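Local coordinates for bacteriocin (Pseudomonas syringae pv. tomato, PDB 4FZL), which probably kills competing bacteria by degrading lipid II, the peptidoglycan precursor, as a calcium-binding bacteriocin of the colicin M family, at residues A151-G155 / L165-T169; H88-G92 / L112-N118; W184-I190 / S231-S237. All blocks are in the same frame, centred on the assembly; numbering follows the deposited sequence.

Contact 1 (A151-G155 / L165-T169). With CA (calcium ion), chain C; EDO (1,2-ethanediol), chain K.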
loop_
_atom_site.group_PDB
_atom_site.type_symbol
_atom_site.label_atom_id
_atom_site.label_comp_id
_atom_site.label_asym_id
_atom_site.label_seq_id
_atom_site.Cartn_x
_atom_site.Cartn_y
_atom_site.Cartn_z
ATOM N N ALA A 151 -15.424 -8.329 5.829
ATOM C CA ALA A 151 -14.155 -7.818 6.307
ATOM C C ALA A 151 -13.070 -8.765 5.941
ATOM O O ALA A 151 -13.267 -9.991 5.958
ATOM C CB ALA A 151 -14.181 -7.611 7.831
ATOM N N TYR A 152 -11.893 -8.214 5.681
ATOM C CA TYR A 152 -10.771 -9.028 5.301
ATOM C C TYR A 152 -9.483 -8.460 5.865
ATOM O O TYR A 152 -9.161 -7.325 5.652
ATOM C CB TYR A 152 -10.654 -9.089 3.782
ATOM C CG TYR A 152 -9.784 -10.207 3.237
ATOM C CD1 TYR A 152 -10.241 -11.534 3.209
ATOM C CD2 TYR A 152 -8.514 -9.944 2.760
ATOM C CE1 TYR A 152 -9.443 -12.541 2.700
ATOM C CE2 TYR A 152 -7.728 -10.940 2.241
ATOM C CZ TYR A 152 -8.202 -12.241 2.245
ATOM O OH TYR A 152 -7.463 -13.254 1.729
ATOM N N ASP A 153 -8.724 -9.333 6.524
ATOM C CA ASP A 153 -7.420 -8.978 7.080
ATOM C C ASP A 153 -6.413 -9.226 5.965
ATOM O O ASP A 153 -6.038 -10.375 5.610
ATOM C CB ASP A 153 -7.149 -9.819 8.312
ATOM C CG ASP A 153 -5.835 -9.482 9.003
ATOM O OD1 ASP A 153 -4.890 -9.006 8.341
ATOM O OD2 ASP A 153 -5.787 -9.664 10.230
ATOM N N VAL A 154 -5.918 -8.134 5.419
ATOM C CA VAL A 154 -5.084 -8.180 4.289
ATOM C C VAL A 154 -3.776 -8.955 4.585
ATOM O O VAL A 154 -3.105 -9.486 3.715
ATOM C CB VAL A 154 -4.815 -6.702 3.890
ATOM C CG1 VAL A 154 -3.794 -6.674 2.899
ATOM C CG2 VAL A 154 -6.092 -6.067 3.420
ATOM N N GLY A 155 -3.446 -8.989 5.884
ATOM C CA GLY A 155 -2.340 -9.766 6.327
ATOM C C GLY A 155 -2.462 -11.240 6.086
ATOM O O GLY A 155 -1.442 -11.894 6.078
ATOM N N LEU A 165 -3.061 -0.881 4.863
ATOM C CA LEU A 165 -4.541 -1.003 4.870
ATOM C C LEU A 165 -5.175 -1.583 6.146
ATOM O O LEU A 165 -6.352 -1.355 6.443
ATOM C CB LEU A 165 -4.952 -1.941 3.732
ATOM C CG LEU A 165 -4.670 -1.361 2.325
ATOM C CD1 LEU A 165 -5.012 -2.403 1.267
ATOM C CD2 LEU A 165 -5.402 -0.021 2.101
ATOM N N GLY A 166 -4.423 -2.441 6.859
ATOM C CA GLY A 166 -5.011 -3.142 7.969
ATOM C C GLY A 166 -6.136 -4.084 7.488
ATOM O O GLY A 166 -5.932 -4.926 6.583
ATOM N N ASN A 167 -7.315 -3.979 8.093
ATOM C CA ASN A 167 -8.486 -4.651 7.554
ATOM C C ASN A 167 -9.143 -3.768 6.512
ATOM O O ASN A 167 -9.023 -2.588 6.584
ATOM C CB ASN A 167 -9.506 -4.940 8.659
ATOM C CG ASN A 167 -8.949 -5.850 9.724
ATOM O OD1 ASN A 167 -8.170 -6.796 9.430
ATOM N ND2 ASN A 167 -9.300 -5.581 10.965
ATOM N N ILE A 168 -9.746 -4.396 5.525
ATOM C CA ILE A 168 -10.535 -3.685 4.556
ATOM C C ILE A 168 -11.850 -4.427 4.423
ATOM O O ILE A 168 -12.047 -5.483 5.003
ATOM C CB ILE A 168 -9.783 -3.621 3.216
ATOM C CG1 ILE A 168 -9.483 -4.967 2.574
ATOM C CG2 ILE A 168 -8.515 -2.793 3.297
ATOM C CD1 ILE A 168 -8.861 -4.922 1.203
ATOM N N THR A 169 -12.725 -3.886 3.630
ATOM C CA THR A 169 -14.005 -4.557 3.330
ATOM C C THR A 169 -13.960 -4.841 1.832
ATOM O O THR A 169 -13.685 -3.973 1.007
ATOM C CB THR A 169 -15.164 -3.710 3.744
ATOM O OG1 THR A 169 -15.096 -3.278 5.135
ATOM C CG2 THR A 169 -16.548 -4.403 3.453
HETATM CA CA CA C . -8.257 -0.378 7.056
HETATM C C1 EDO K . -9.618 -14.042 6.039
HETATM O O1 EDO K . -11.025 -14.056 6.276
HETATM C C2 EDO K . -9.088 -12.628 6.350
HETATM O O2 EDO K . -9.827 -11.918 7.282
HETATM O O HOH W 1 -7.690 -1.260 9.306
HETATM O O HOH W 2 -6.847 0.938 7.630
#
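Two antiparallel strands, 142-153 and 167-178, joined through the short helix 159-165, meet here beside the calcium site of the colicin M-like fold. Val-154 and Ile-168 have the most surface covered. Val-154 follows Asp-153; its CA-to-CB bond points toward 165-169, and Val-154 CG2 packs 3.7 Å from Ile-168 CG1 and 4.3 Å from Leu-165 CB, while Val-154 N makes a weak, 3.4 Å hydrogen bond to Gly-166 O. Ile-168 forms a hydrogen-bonded pair with Tyr-152, with Tyr-152 N to Ile-168 O at 2.8 Å and Ile-168 N to Tyr-152 O at 3.0 Å. Asn-167, on the other face of the sheet with Asp-153, brings OD1 to 3.3 Å from Asp-153 CA. Gly-166, with positive phi, follows the helix; the carbonyls of its two neighbours bind the metal. Asp-195 of the adjacent strand also binds the ion. Calcium lies 2.2 Å from Leu-165 O and 2.4 Å from Asn-167 O.

Contact 2 (H88-G92 / L112-N118)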
loop_
_atom_site.group_PDB
_atom_site.type_symbol
_atom_site.label_atom_id
_atom_site.label_comp_id
_atom_site.label_asym_id
_atom_site.label_seq_id
_atom_site.Cartn_x
_atom_site.Cartn_y
_atom_site.Cartn_z
ATOM N N HIS A 88 -1.515 10.347 -6.700
ATOM C CA HIS A 88 -0.596 9.335 -6.168
ATOM C C HIS A 88 -1.184 7.971 -6.277
ATOM O O HIS A 88 -2.366 7.762 -6.026
ATOM C CB HIS A 88 -0.257 9.614 -4.690
ATOM C CG HIS A 88 0.772 10.686 -4.533
ATOM N ND1 HIS A 88 2.097 10.424 -4.357
ATOM C CD2 HIS A 88 0.637 12.077 -4.593
ATOM C CE1 HIS A 88 2.766 11.587 -4.295
ATOM N NE2 HIS A 88 1.882 12.602 -4.481
ATOM N N VAL A 89 -0.334 7.017 -6.564
ATOM C CA VAL A 89 -0.707 5.653 -6.768
ATOM C C VAL A 89 0.323 4.800 -6.033
ATOM O O VAL A 89 1.531 4.895 -6.261
ATOM C CB VAL A 89 -0.683 5.272 -8.268
ATOM C CG1 VAL A 89 -1.130 3.808 -8.442
ATOM C CG2 VAL A 89 -1.602 6.229 -9.073
ATOM N N LEU A 90 -0.181 3.854 -5.287
ATOM C CA LEU A 90 0.596 2.853 -4.584
ATOM C C LEU A 90 0.856 1.595 -5.453
ATOM O O LEU A 90 -0.015 1.009 -6.027
ATOM C CB LEU A 90 -0.048 2.404 -3.293
ATOM C CG LEU A 90 -0.358 3.488 -2.248
ATOM C CD1 LEU A 90 -1.194 3.096 -1.006
ATOM C CD2 LEU A 90 0.948 4.149 -1.796
ATOM N N SER A 91 2.115 1.218 -5.531
ATOM C CA SER A 91 2.446 0.105 -6.310
ATOM C C SER A 91 2.187 -1.304 -5.787
ATOM O O SER A 91 2.157 -2.250 -6.587
ATOM C CB SER A 91 3.943 0.231 -6.651
ATOM O OG SER A 91 4.805 -0.346 -5.683
ATOM N N GLY A 92 2.114 -1.434 -4.473
ATOM C CA GLY A 92 2.099 -2.727 -3.841
ATOM C C GLY A 92 3.465 -3.349 -3.618
ATOM O O GLY A 92 3.581 -4.474 -3.092
ATOM N N LEU A 112 -5.518 8.882 -2.197
ATOM C CA LEU A 112 -4.407 8.145 -2.827
ATOM C C LEU A 112 -5.151 6.934 -3.448
ATOM O O LEU A 112 -6.229 6.491 -2.952
ATOM C CB LEU A 112 -3.398 7.738 -1.652
ATOM C CG LEU A 112 -2.284 6.773 -1.596
ATOM C CD1 LEU A 112 -1.250 7.266 -2.565
ATOM C CD2 LEU A 112 -1.577 6.729 -0.262
ATOM N N THR A 113 -4.597 6.384 -4.516
ATOM C CA THR A 113 -5.129 5.189 -5.178
ATOM C C THR A 113 -4.268 4.001 -4.932
ATOM O O THR A 113 -3.052 4.113 -5.061
ATOM C CB THR A 113 -5.324 5.431 -6.670
ATOM O OG1 THR A 113 -6.207 6.548 -6.824
ATOM C CG2 THR A 113 -5.844 4.183 -7.374
ATOM N N PHE A 114 -4.862 2.873 -4.548
ATOM C CA PHE A 114 -4.196 1.609 -4.364
ATOM C C PHE A 114 -4.919 0.609 -5.263
ATOM O O PHE A 114 -5.875 0.030 -4.865
ATOM C CB PHE A 114 -4.218 1.126 -2.910
ATOM C CG PHE A 114 -3.166 0.089 -2.562
ATOM C CD1 PHE A 114 -2.432 -0.603 -3.484
ATOM C CD2 PHE A 114 -2.934 -0.228 -1.265
ATOM C CE1 PHE A 114 -1.479 -1.512 -3.124
ATOM C CE2 PHE A 114 -2.033 -1.188 -0.883
ATOM C CZ PHE A 114 -1.297 -1.839 -1.835
ATOM N N PRO A 115 -4.514 0.518 -6.535
ATOM C CA PRO A 115 -5.278 -0.359 -7.456
ATOM C C PRO A 115 -5.478 -1.768 -6.866
ATOM O O PRO A 115 -4.508 -2.345 -6.328
ATOM C CB PRO A 115 -4.431 -0.368 -8.726
ATOM C CG PRO A 115 -3.708 0.981 -8.633
ATOM C CD PRO A 115 -3.370 1.177 -7.197
ATOM N N ILE A 116 -6.678 -2.322 -7.000
ATOM C CA ILE A 116 -6.919 -3.595 -6.290
ATOM C C ILE A 116 -5.907 -4.696 -6.668
ATOM O O ILE A 116 -5.560 -5.536 -5.840
ATOM C CB ILE A 116 -8.429 -4.008 -6.469
ATOM C CG1 ILE A 116 -8.863 -5.035 -5.428
ATOM C CG2 ILE A 116 -8.698 -4.549 -7.895
ATOM C CD1 ILE A 116 -10.369 -5.271 -5.331
ATOM N N GLN A 117 -5.529 -4.700 -7.943
ATOM C CA GLN A 117 -4.604 -5.697 -8.394
ATOM C C GLN A 117 -3.159 -5.583 -7.799
ATOM O O GLN A 117 -2.405 -6.516 -7.795
ATOM C CB GLN A 117 -4.611 -5.730 -9.926
ATOM C CG GLN A 117 -3.955 -4.532 -10.542
ATOM C CD GLN A 117 -4.896 -3.376 -10.874
ATOM O OE1 GLN A 117 -5.977 -3.262 -10.315
ATOM N NE2 GLN A 117 -4.472 -2.522 -11.810
ATOM N N ASN A 118 -2.850 -4.406 -7.219
ATOM C CA ASN A 118 -1.584 -4.170 -6.567
ATOM C C ASN A 118 -1.537 -4.590 -5.102
ATOM O O ASN A 118 -0.429 -4.698 -4.548
ATOM C CB ASN A 118 -1.149 -2.721 -6.638
ATOM C CG ASN A 118 -0.882 -2.225 -8.062
ATOM O OD1 ASN A 118 -1.022 -2.979 -9.016
ATOM N ND2 ASN A 118 -0.601 -0.907 -8.201
HETATM O O HOH W 3 -4.645 8.827 -7.272
HETATM O O HOH W 4 2.082 -4.954 -6.675
HETATM O O HOH W 5 1.500 -6.076 -2.725
#
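Leu-90 is the apolar centre of this contact, in which the loop segment 88-92 pairs through a single beta bridge with strand 112-113 of the mixed sheet. The CA-to-CB bond of Leu-90 points toward 112-118, and the side chain fits between Leu-112 and Phe-114: Leu-90 CD1 lies 3.7 Å from Leu-112 CD2 and 3.8 Å from Phe-114 CD2, and Leu-90 CB sits over the face of the Phe-114 ring, 4.1 Å from its centroid, in a CH-pi contact. Helix 96-106 adds Thr-96 and His-99 against Leu-90, and Leu-165 of helix 159-165 packs on Phe-114. Val-89 CG1 lies 3.7 Å from Pro-115 CD.

Around these side chains the backbones are tied by Thr-113 N to His-88 O at 3.0 Å and Leu-90 N to Thr-113 O at 2.9 Å. The loop between helices 59-70 and 96-106, which also packs on helix 37-54, is thus fastened to the sheet. Past Pro-115 the chain enters a weakly bonded helical turn, and Asn-118 ND2 donates to Leu-90 O at 3.0 Å. Gly-92, with positive phi, approaches so closely that a CB would clash with Asn-118 O. At the polar edge, one water donates to His-88 O at 2.8 Å and lies 2.8 Å from Thr-113 OG1, and another donates to Ser-91 O at 2.7 Å.

Contact 3 (W184-I190 / S231-S237)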
loop_
_atom_site.group_PDB
_atom_site.type_symbol
_atom_site.label_atom_id
_atom_site.label_comp_id
_atom_site.label_asym_id
_atom_site.label_seq_id
_atom_site.Cartn_x
_atom_site.Cartn_y
_atom_site.Cartn_z
ATOM N N TRP A 184 -22.648 -26.483 -7.143
ATOM C CA TRP A 184 -22.749 -25.089 -7.631
ATOM C C TRP A 184 -21.421 -24.512 -8.026
ATOM O O TRP A 184 -20.361 -24.933 -7.522
ATOM C CB TRP A 184 -23.377 -24.171 -6.582
ATOM C CG TRP A 184 -22.638 -24.219 -5.257
ATOM C CD1 TRP A 184 -22.929 -25.035 -4.156
ATOM C CD2 TRP A 184 -21.434 -23.449 -4.855
ATOM N NE1 TRP A 184 -22.032 -24.815 -3.132
ATOM C CE2 TRP A 184 -21.114 -23.874 -3.481
ATOM C CE3 TRP A 184 -20.632 -22.482 -5.462
ATOM C CZ2 TRP A 184 -20.030 -23.347 -2.779
ATOM C CZ3 TRP A 184 -19.533 -21.960 -4.739
ATOM C CH2 TRP A 184 -19.251 -22.376 -3.427
ATOM N N THR A 185 -21.494 -23.561 -8.959
ATOM C CA THR A 185 -20.369 -22.711 -9.342
ATOM C C THR A 185 -20.741 -21.241 -9.199
ATOM O O THR A 185 -21.895 -20.798 -9.505
ATOM C CB THR A 185 -19.902 -22.979 -10.776
ATOM O OG1 THR A 185 -19.557 -24.353 -10.871
ATOM C CG2 THR A 185 -18.641 -22.135 -11.131
ATOM N N PHE A 186 -19.786 -20.479 -8.666
ATOM C CA PHE A 186 -19.928 -19.042 -8.559
ATOM C C PHE A 186 -18.940 -18.449 -9.541
ATOM O O PHE A 186 -17.798 -18.891 -9.597
ATOM C CB PHE A 186 -19.601 -18.552 -7.139
ATOM C CG PHE A 186 -19.473 -17.058 -7.059
ATOM C CD1 PHE A 186 -20.603 -16.252 -6.848
ATOM C CD2 PHE A 186 -18.258 -16.462 -7.343
ATOM C CE1 PHE A 186 -20.504 -14.842 -6.877
ATOM C CE2 PHE A 186 -18.165 -15.037 -7.371
ATOM C CZ PHE A 186 -19.253 -14.263 -7.109
ATOM N N SER A 187 -19.387 -17.508 -10.358
ATOM C CA SER A 187 -18.497 -16.705 -11.206
ATOM C C SER A 187 -18.816 -15.248 -10.954
ATOM O O SER A 187 -19.976 -14.829 -10.940
ATOM C CB SER A 187 -18.654 -17.014 -12.711
ATOM O OG SER A 187 -19.861 -16.467 -13.259
ATOM N N GLY A 188 -17.780 -14.469 -10.726
ATOM C CA GLY A 188 -17.967 -13.102 -10.487
ATOM C C GLY A 188 -16.723 -12.375 -10.219
ATOM O O GLY A 188 -15.726 -12.698 -10.826
ATOM N N GLU A 189 -16.781 -11.403 -9.309
ATOM C CA GLU A 189 -15.652 -10.482 -9.080
ATOM C C GLU A 189 -15.588 -10.104 -7.595
ATOM O O GLU A 189 -16.614 -10.070 -6.906
ATOM C CB GLU A 189 -15.909 -9.145 -9.843
ATOM C CG GLU A 189 -15.879 -9.194 -11.354
ATOM C CD GLU A 189 -16.178 -7.822 -11.962
ATOM O OE1 GLU A 189 -16.986 -7.069 -11.380
ATOM O OE2 GLU A 189 -15.571 -7.508 -13.020
ATOM N N ILE A 190 -14.388 -9.811 -7.141
ATOM C CA ILE A 190 -14.103 -9.167 -5.878
ATOM C C ILE A 190 -13.812 -7.687 -6.184
ATOM O O ILE A 190 -12.986 -7.398 -7.075
ATOM C CB ILE A 190 -12.914 -9.811 -5.106
ATOM C CG1 ILE A 190 -13.282 -11.176 -4.563
ATOM C CG2 ILE A 190 -12.385 -8.926 -3.939
ATOM C CD1 ILE A 190 -12.115 -12.045 -4.224
ATOM N N SER A 231 -11.598 -4.588 -10.194
ATOM C CA SER A 231 -12.176 -5.817 -9.805
ATOM C C SER A 231 -11.259 -6.954 -10.137
ATOM O O SER A 231 -10.461 -6.844 -11.066
ATOM C CB SER A 231 -13.558 -5.931 -10.466
ATOM O OG SER A 231 -13.373 -6.053 -11.876
ATOM N N LEU A 232 -11.353 -8.003 -9.327
ATOM C CA LEU A 232 -10.598 -9.219 -9.514
ATOM C C LEU A 232 -11.597 -10.322 -9.862
ATOM O O LEU A 232 -12.398 -10.740 -8.988
ATOM C CB LEU A 232 -9.894 -9.621 -8.266
ATOM C CG LEU A 232 -8.831 -8.626 -7.801
ATOM C CD1 LEU A 232 -8.303 -9.056 -6.409
ATOM C CD2 LEU A 232 -7.754 -8.486 -8.865
ATOM N N PRO A 233 -11.560 -10.803 -11.133
ATOM C CA PRO A 233 -12.493 -11.854 -11.440
ATOM C C PRO A 233 -12.120 -13.095 -10.726
ATOM O O PRO A 233 -10.915 -13.388 -10.607
ATOM C CB PRO A 233 -12.389 -12.047 -12.962
ATOM C CG PRO A 233 -11.258 -11.230 -13.409
ATOM C CD PRO A 233 -10.765 -10.374 -12.283
ATOM N N VAL A 234 -13.134 -13.819 -10.244
ATOM C CA VAL A 234 -12.968 -15.077 -9.522
ATOM C C VAL A 234 -14.048 -16.105 -9.813
ATOM O O VAL A 234 -15.199 -15.736 -10.103
ATOM C CB VAL A 234 -12.977 -14.886 -7.984
ATOM C CG1 VAL A 234 -11.741 -14.041 -7.572
ATOM C CG2 VAL A 234 -14.241 -14.296 -7.444
ATOM N N THR A 235 -13.694 -17.374 -9.604
ATOM C CA THR A 235 -14.600 -18.502 -9.733
ATOM C C THR A 235 -14.444 -19.435 -8.523
ATOM O O THR A 235 -13.308 -19.702 -8.091
ATOM C CB THR A 235 -14.276 -19.228 -11.034
ATOM O OG1 THR A 235 -12.908 -19.635 -11.001
ATOM C CG2 THR A 235 -14.462 -18.275 -12.195
ATOM N N VAL A 236 -15.552 -19.931 -8.005
ATOM C CA VAL A 236 -15.548 -20.787 -6.843
ATOM C C VAL A 236 -16.639 -21.810 -7.061
ATOM O O VAL A 236 -17.738 -21.477 -7.545
ATOM C CB VAL A 236 -15.836 -20.010 -5.526
ATOM C CG1 VAL A 236 -15.591 -20.916 -4.340
ATOM C CG2 VAL A 236 -14.947 -18.772 -5.396
ATOM N N SER A 237 -16.341 -23.053 -6.722
ATOM C CA SER A 237 -17.359 -24.090 -6.771
ATOM C C SER A 237 -17.484 -24.852 -5.448
ATOM O O SER A 237 -16.617 -24.760 -4.575
ATOM C CB SER A 237 -17.024 -25.039 -7.901
ATOM O OG SER A 237 -16.976 -24.311 -9.117
#
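Strands 184-190 and 232-237 run antiparallel, their short axes inclined at 147° and approaching to 4.3 Å. Three hydrogen-bonded pairs, Phe-186 with Val-236, Gly-188 with Val-234 and Ile-190 with Leu-232, each contribute two N-H···O bonds, the shortest being Phe-186 N to Val-236 O at 2.5 Å. In the mixed sheet, strand 184-197 thereby lies between 232-238 and 167-178, to which Thr-185, Ser-187 and Glu-189 bond by their backbones. The face of Phe-186, Ile-190, Leu-232, Val-234 and Val-236 is apolar. Ile-190 CD1 reaches Val-234 CG1 at 3.9 Å, and Phe-186 CE2 lies 4.0 Å from Val-234 CG2. From the strand's start, Trp-184 CH2 comes 4.0 Å from Val-236 CG1; helix 129-135 covers Trp-184 through Met-132 and Ile-135. Gly-188 leaves room for the Phe-186 ring, whose CZ would clash with a CB there. On the mostly polar face of Thr-185, Ser-187 and Glu-189, Glu-189 OE1 is salt-bridged to Arg-191, and Thr-185 OG1 is hydrogen-bonded to Ser-237 OG at 3.1 Å.

Along the chain the contacts come in series: contact 2 closes before contact 1 opens, and contact 1 before contact 3. All three reach one mixed sheet. Contacts 1 and 2, with centres about 15 Å apart, touch where Leu-165 CD1 packs 3.9 Å from Phe-114 CE2, joining the calcium-binding residues to the segment that meets the helical part. Contacts 2 and 3, about 22 Å apart between centres, meet through Ile-116, whose CG2 lies 3.7 Å from Ser-231 N. Contacts 1 and 3, centres about 19 Å and nearest atoms about 7 Å apart, do not touch, but their strands 167-178 and 184-197 are sheet neighbours. The calcium site thus lies near the junction of helices and sheet, while contact 3 extends outward along the sheet.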